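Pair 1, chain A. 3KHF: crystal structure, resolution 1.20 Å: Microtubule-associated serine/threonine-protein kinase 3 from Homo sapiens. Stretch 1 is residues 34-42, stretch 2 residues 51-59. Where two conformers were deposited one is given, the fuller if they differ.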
# COMPACT_ATOMS: atom_id res chain seq x y z
N VAL A 34 9.03 7.33 5.72
CA VAL A 34 8.66 5.98 5.32
C VAL A 34 7.47 6.02 4.36
O VAL A 34 6.46 6.64 4.65
CB VAL A 34 8.34 5.11 6.55
CG1 VAL A 34 8.04 3.70 6.11
CG2 VAL A 34 9.53 5.14 7.56
N HIS A 35 7.62 5.35 3.23
CA HIS A 35 6.59 5.25 2.20
C HIS A 35 6.15 3.81 2.00
O HIS A 35 6.98 2.93 1.85
CB HIS A 35 7.16 5.75 0.87
CG HIS A 35 7.36 7.24 0.80
ND1 HIS A 35 8.20 7.93 1.64
CD2 HIS A 35 6.80 8.16 -0.02
CE1 HIS A 35 8.17 9.22 1.31
NE2 HIS A 35 7.31 9.39 0.33
N HIS A 36 4.85 3.58 1.93
CA HIS A 36 4.30 2.23 1.85
C HIS A 36 3.86 1.96 0.43
O HIS A 36 2.95 2.61 -0.09
CB HIS A 36 3.11 2.16 2.82
CG HIS A 36 3.52 2.63 4.17
ND1 HIS A 36 4.25 1.82 5.01
CD2 HIS A 36 3.48 3.85 4.76
CE1 HIS A 36 4.62 2.51 6.07
NE2 HIS A 36 4.16 3.75 5.94
N VAL A 37 4.55 1.03 -0.23
CA VAL A 37 4.37 0.76 -1.65
C VAL A 37 3.96 -0.69 -1.85
O VAL A 37 4.61 -1.61 -1.39
CB VAL A 37 5.65 1.09 -2.44
CG1 VAL A 37 5.44 0.82 -3.95
CG2 VAL A 37 6.09 2.54 -2.19
N VAL A 38 2.87 -0.89 -2.60
CA VAL A 38 2.40 -2.22 -2.95
C VAL A 38 3.39 -2.85 -3.90
O VAL A 38 3.72 -2.28 -4.94
CB VAL A 38 1.02 -2.16 -3.62
CG1 VAL A 38 0.53 -3.56 -4.07
CG2 VAL A 38 -0.01 -1.52 -2.68
N TRP A 39 3.89 -4.04 -3.55
CA TRP A 39 4.89 -4.70 -4.38
C TRP A 39 4.32 -5.78 -5.26
O TRP A 39 4.88 -6.07 -6.32
CB TRP A 39 6.06 -5.27 -3.55
CG TRP A 39 7.40 -4.85 -4.11
CD1 TRP A 39 8.22 -5.56 -4.95
CD2 TRP A 39 8.00 -3.58 -3.95
NE1 TRP A 39 9.31 -4.80 -5.29
CE2 TRP A 39 9.19 -3.57 -4.70
CE3 TRP A 39 7.63 -2.44 -3.27
CZ2 TRP A 39 10.04 -2.47 -4.72
CZ3 TRP A 39 8.45 -1.34 -3.31
CH2 TRP A 39 9.64 -1.37 -4.02
N SER A 40 3.22 -6.40 -4.85
CA SER A 40 2.64 -7.49 -5.60
C SER A 40 1.19 -7.60 -5.20
O SER A 40 0.82 -7.21 -4.09
CB SER A 40 3.37 -8.82 -5.34
OG SER A 40 3.09 -9.33 -4.06
N VAL A 41 0.38 -8.13 -6.11
CA VAL A 41 -1.02 -8.41 -5.85
C VAL A 41 -1.29 -9.83 -6.34
O VAL A 41 -0.87 -10.20 -7.43
CB VAL A 41 -1.91 -7.38 -6.58
CG1 VAL A 41 -3.33 -7.66 -6.35
CG2 VAL A 41 -1.60 -5.96 -6.10
N GLU A 42 -1.96 -10.63 -5.52
CA GLU A 42 -2.22 -12.05 -5.83
C GLU A 42 -3.38 -12.21 -6.81
O GLU A 42 -4.42 -11.55 -6.72
CB GLU A 42 -2.51 -12.84 -4.55
CG GLU A 42 -1.33 -12.98 -3.61
CD GLU A 42 -0.11 -13.54 -4.30
OE1 GLU A 42 -0.12 -14.73 -4.68
OE2 GLU A 42 0.87 -12.79 -4.50
N GLY A 51 -8.73 -3.66 -8.01
CA GLY A 51 -7.90 -2.77 -8.84
C GLY A 51 -6.66 -2.23 -8.18
O GLY A 51 -6.02 -1.35 -8.74
N LEU A 52 -6.28 -2.76 -7.01
CA LEU A 52 -4.98 -2.41 -6.43
C LEU A 52 -3.90 -2.95 -7.35
O LEU A 52 -4.03 -4.06 -7.85
CB LEU A 52 -4.84 -3.00 -5.03
CG LEU A 52 -3.68 -2.51 -4.18
CD1 LEU A 52 -3.86 -1.01 -3.82
CD2 LEU A 52 -3.54 -3.38 -2.96
N ARG A 53 -2.81 -2.19 -7.54
CA ARG A 53 -1.75 -2.56 -8.48
C ARG A 53 -0.38 -2.46 -7.83
O ARG A 53 -0.11 -1.56 -7.01
CB ARG A 53 -1.79 -1.68 -9.71
CG ARG A 53 -3.02 -1.86 -10.55
CD ARG A 53 -3.00 -0.96 -11.76
N ALA A 54 0.50 -3.38 -8.21
CA ALA A 54 1.91 -3.26 -7.90
C ALA A 54 2.39 -1.88 -8.32
O ALA A 54 2.10 -1.42 -9.43
CB ALA A 54 2.69 -4.33 -8.64
N GLY A 55 3.15 -1.24 -7.44
CA GLY A 55 3.68 0.09 -7.69
C GLY A 55 2.88 1.20 -7.04
O GLY A 55 3.33 2.33 -6.99
N ASP A 56 1.69 0.90 -6.51
CA ASP A 56 0.86 1.91 -5.87
C ASP A 56 1.46 2.33 -4.54
O ASP A 56 1.75 1.48 -3.68
CB ASP A 56 -0.55 1.35 -5.60
CG ASP A 56 -1.44 1.25 -6.83
OD1 ASP A 56 -1.09 1.73 -7.93
OD2 ASP A 56 -2.56 0.69 -6.69
N LEU A 57 1.58 3.63 -4.34
CA LEU A 57 1.88 4.20 -3.03
C LEU A 57 0.58 4.33 -2.26
O LEU A 57 -0.38 4.95 -2.74
CB LEU A 57 2.47 5.61 -3.18
CG LEU A 57 2.80 6.37 -1.90
CD1 LEU A 57 4.00 5.73 -1.17
CD2 LEU A 57 3.07 7.84 -2.18
N ILE A 58 0.52 3.71 -1.09
CA ILE A 58 -0.66 3.83 -0.22
C ILE A 58 -0.48 5.08 0.64
O ILE A 58 0.43 5.16 1.45
CB ILE A 58 -0.85 2.58 0.68
CG1 ILE A 58 -1.09 1.34 -0.19
CG2 ILE A 58 -1.99 2.79 1.65
CD1 ILE A 58 -1.10 0.01 0.55
N THR A 59 -1.38 6.04 0.50
CA THR A 59 -1.29 7.28 1.26
C THR A 59 -2.25 7.26 2.44
O THR A 59 -1.98 7.90 3.46
CB THR A 59 -1.57 8.50 0.35
OG1 THR A 59 -2.89 8.42 -0.16
CG2 THR A 59 -0.59 8.55 -0.82
O HOH W 1 2.96 5.80 2.29

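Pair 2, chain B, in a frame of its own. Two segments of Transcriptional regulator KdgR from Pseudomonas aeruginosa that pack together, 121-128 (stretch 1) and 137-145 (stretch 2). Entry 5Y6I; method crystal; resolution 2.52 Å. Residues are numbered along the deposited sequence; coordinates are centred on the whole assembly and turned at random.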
# COMPACT_ATOMS: atom_id res chain seq x y z
N GLY B 121 -12.55 -8.05 -15.04
CA GLY B 121 -11.25 -8.46 -15.49
C GLY B 121 -10.42 -7.33 -16.03
O GLY B 121 -10.64 -6.19 -15.69
N ALA B 122 -9.48 -7.65 -16.88
CA ALA B 122 -8.61 -6.66 -17.44
C ALA B 122 -9.40 -5.56 -18.07
O ALA B 122 -10.24 -5.78 -18.91
CB ALA B 122 -7.69 -7.27 -18.45
N THR B 123 -9.14 -4.36 -17.62
CA THR B 123 -9.86 -3.19 -18.12
C THR B 123 -8.82 -2.14 -18.51
O THR B 123 -8.02 -1.72 -17.67
CB THR B 123 -10.81 -2.66 -17.05
OG1 THR B 123 -11.63 -3.72 -16.58
CG2 THR B 123 -11.68 -1.58 -17.61
N VAL B 124 -8.84 -1.74 -19.78
CA VAL B 124 -7.87 -0.76 -20.28
C VAL B 124 -8.32 0.63 -19.85
O VAL B 124 -9.42 1.07 -20.18
CB VAL B 124 -7.74 -0.86 -21.80
CG1 VAL B 124 -6.83 0.26 -22.35
CG2 VAL B 124 -7.24 -2.26 -22.21
N VAL B 125 -7.46 1.32 -19.09
CA VAL B 125 -7.82 2.60 -18.50
C VAL B 125 -6.98 3.75 -19.03
O VAL B 125 -7.20 4.90 -18.63
CB VAL B 125 -7.72 2.56 -16.96
CG1 VAL B 125 -8.80 1.63 -16.39
CG2 VAL B 125 -6.32 2.15 -16.52
N GLN B 126 -6.03 3.48 -19.92
CA GLN B 126 -5.11 4.52 -20.36
C GLN B 126 -4.26 3.99 -21.52
O GLN B 126 -3.78 2.86 -21.46
CB GLN B 126 -4.26 4.97 -19.16
CG GLN B 126 -2.85 5.36 -19.42
CD GLN B 126 -2.21 6.03 -18.19
OE1 GLN B 126 -2.71 5.91 -17.07
NE2 GLN B 126 -1.11 6.73 -18.40
N VAL B 127 -4.10 4.81 -22.57
CA VAL B 127 -3.56 4.34 -23.85
C VAL B 127 -2.67 5.39 -24.49
O VAL B 127 -3.09 6.54 -24.68
CB VAL B 127 -4.68 3.98 -24.85
CG1 VAL B 127 -4.13 3.86 -26.27
CG2 VAL B 127 -5.35 2.73 -24.43
N GLU B 128 -1.47 5.00 -24.89
CA GLU B 128 -0.59 5.85 -25.68
C GLU B 128 -0.46 5.24 -27.07
O GLU B 128 0.16 4.18 -27.22
CB GLU B 128 0.78 6.02 -25.02
CG GLU B 128 0.83 6.98 -23.83
CD GLU B 128 0.43 8.40 -24.17
OE1 GLU B 128 0.47 8.80 -25.36
OE2 GLU B 128 0.10 9.14 -23.24
N VAL B 137 -4.96 -0.25 -32.20
CA VAL B 137 -5.05 0.32 -30.87
C VAL B 137 -5.98 -0.54 -30.02
O VAL B 137 -6.84 -1.26 -30.53
CB VAL B 137 -5.55 1.79 -30.92
CG1 VAL B 137 -4.58 2.67 -31.69
CG2 VAL B 137 -6.92 1.87 -31.61
N THR B 138 -5.77 -0.51 -28.72
CA THR B 138 -6.89 -0.72 -27.83
C THR B 138 -7.49 0.65 -27.55
O THR B 138 -6.93 1.68 -27.93
CB THR B 138 -6.44 -1.44 -26.56
OG1 THR B 138 -5.52 -2.48 -26.92
CG2 THR B 138 -7.62 -2.07 -25.86
N GLN B 139 -8.64 0.68 -26.91
CA GLN B 139 -9.15 1.96 -26.47
C GLN B 139 -9.46 1.92 -24.98
O GLN B 139 -9.77 0.88 -24.41
CB GLN B 139 -10.36 2.39 -27.30
CG GLN B 139 -11.63 1.65 -27.04
CD GLN B 139 -12.63 1.92 -28.13
OE1 GLN B 139 -12.54 1.36 -29.22
NE2 GLN B 139 -13.58 2.80 -27.86
N VAL B 140 -9.31 3.08 -24.35
CA VAL B 140 -9.63 3.21 -22.94
C VAL B 140 -11.06 2.74 -22.74
O VAL B 140 -11.95 3.09 -23.52
CB VAL B 140 -9.43 4.68 -22.51
CG1 VAL B 140 -9.89 4.90 -21.09
CG2 VAL B 140 -7.97 5.06 -22.67
N GLY B 141 -11.27 1.91 -21.72
CA GLY B 141 -12.56 1.31 -21.49
C GLY B 141 -12.74 -0.07 -22.09
O GLY B 141 -13.77 -0.70 -21.84
N SER B 142 -11.78 -0.55 -22.87
CA SER B 142 -11.89 -1.90 -23.39
C SER B 142 -11.61 -2.89 -22.27
O SER B 142 -10.73 -2.67 -21.44
CB SER B 142 -10.90 -2.12 -24.54
OG SER B 142 -11.42 -1.59 -25.77
N VAL B 143 -12.40 -3.95 -22.23
CA VAL B 143 -12.18 -5.09 -21.34
C VAL B 143 -11.65 -6.24 -22.20
O VAL B 143 -12.29 -6.62 -23.18
CB VAL B 143 -13.47 -5.52 -20.61
CG1 VAL B 143 -13.18 -6.68 -19.67
CG2 VAL B 143 -14.08 -4.35 -19.86
N LEU B 144 -10.47 -6.78 -21.83
CA LEU B 144 -9.84 -7.84 -22.61
C LEU B 144 -10.15 -9.21 -22.02
O LEU B 144 -10.55 -9.32 -20.86
CB LEU B 144 -8.32 -7.59 -22.67
CG LEU B 144 -7.85 -6.15 -22.90
CD1 LEU B 144 -6.34 -6.02 -22.80
CD2 LEU B 144 -8.33 -5.65 -24.26
N PRO B 145 -9.97 -10.30 -22.78
CA PRO B 145 -10.32 -11.62 -22.23
C PRO B 145 -9.27 -12.09 -21.23
O PRO B 145 -8.11 -11.68 -21.28
CB PRO B 145 -10.35 -12.52 -23.47
CG PRO B 145 -9.41 -11.89 -24.43
CD PRO B 145 -9.48 -10.39 -24.16

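The sharpest difference lies at one turn position, Asp A56 in pair 1 and Ser B142 in pair 2, whose CA atoms superpose within 0.1 Å. The aspartate is long enough to reach back across its own turn: Arg A53 N donates to Asp A56 OD2 at 3.0 Å with an N-H...O angle of 158°. The serine makes only a weak bond, Ser B142 OG to Gln B139 O at 3.3 Å. Both side chains have chi1 in the m well (-76° and -81°), so the same initial direction leads to a backbone amide in one case and a carbonyl in the other.

Around this difference the backbone is nearly constant. N, CA and C of 14 central residues superpose with an RMSD of 0.5 Å. Each pair sets a strand against a type II turn, Arg A53 to Asp A56 or Gln B139 to Ser B142, closed by Asp A56 N to Arg A53 O at 3.1 Å and Ser B142 N to Gln B139 O at 2.9 Å. The matched glycines, Gly A55 (phi/psi 99/-11) and Gly B141 (95/-7), have backbone angles at which a CB would jam against the preceding carbonyl.

Three matched hydrogen bonds join the stretches. Val A38 uses both backbone groups: its N donates to Asp A56 O at 2.8 Å, and its O accepts from Gly A55 N at 2.8 Å. Val B124 does likewise, N to Ser B142 O at 2.7 Å and O from Gly B141 N at 2.5 Å. The third runs from Ile A58 N to His A36 O at 2.8 Å (162°), and from Leu B144 N to Ala B122 O at 3.1 Å (148°), longer and more bent.

These two valines, both t rotamers with nearly coincident side chains after superposition, point toward the opposing stretch, but their surroundings differ. Val A38 CG2 lies 4.0 Å from Leu A52 CD2 and 3.7 Å from Ile A58 CD1; Val B124 CG2 lies 3.7 Å from Thr B138 CG2 and 3.9 Å from Leu B144 CD1. A threonine methyl thus occupies the role of a leucine methyl.

At the turn, Ala A54 corresponds to Val B140. Ala A54 CB reaches Trp A39 O at 3.6 Å, while Val A41 CG2 packs on Leu A52 O at 3.5 Å. The larger Val B140 covers more of the strand: its CG1 approaches Val B125 O at 3.6 Å and its CG2 meets Val B127 CG2 at 3.9 Å, a side-chain contact between branched residues.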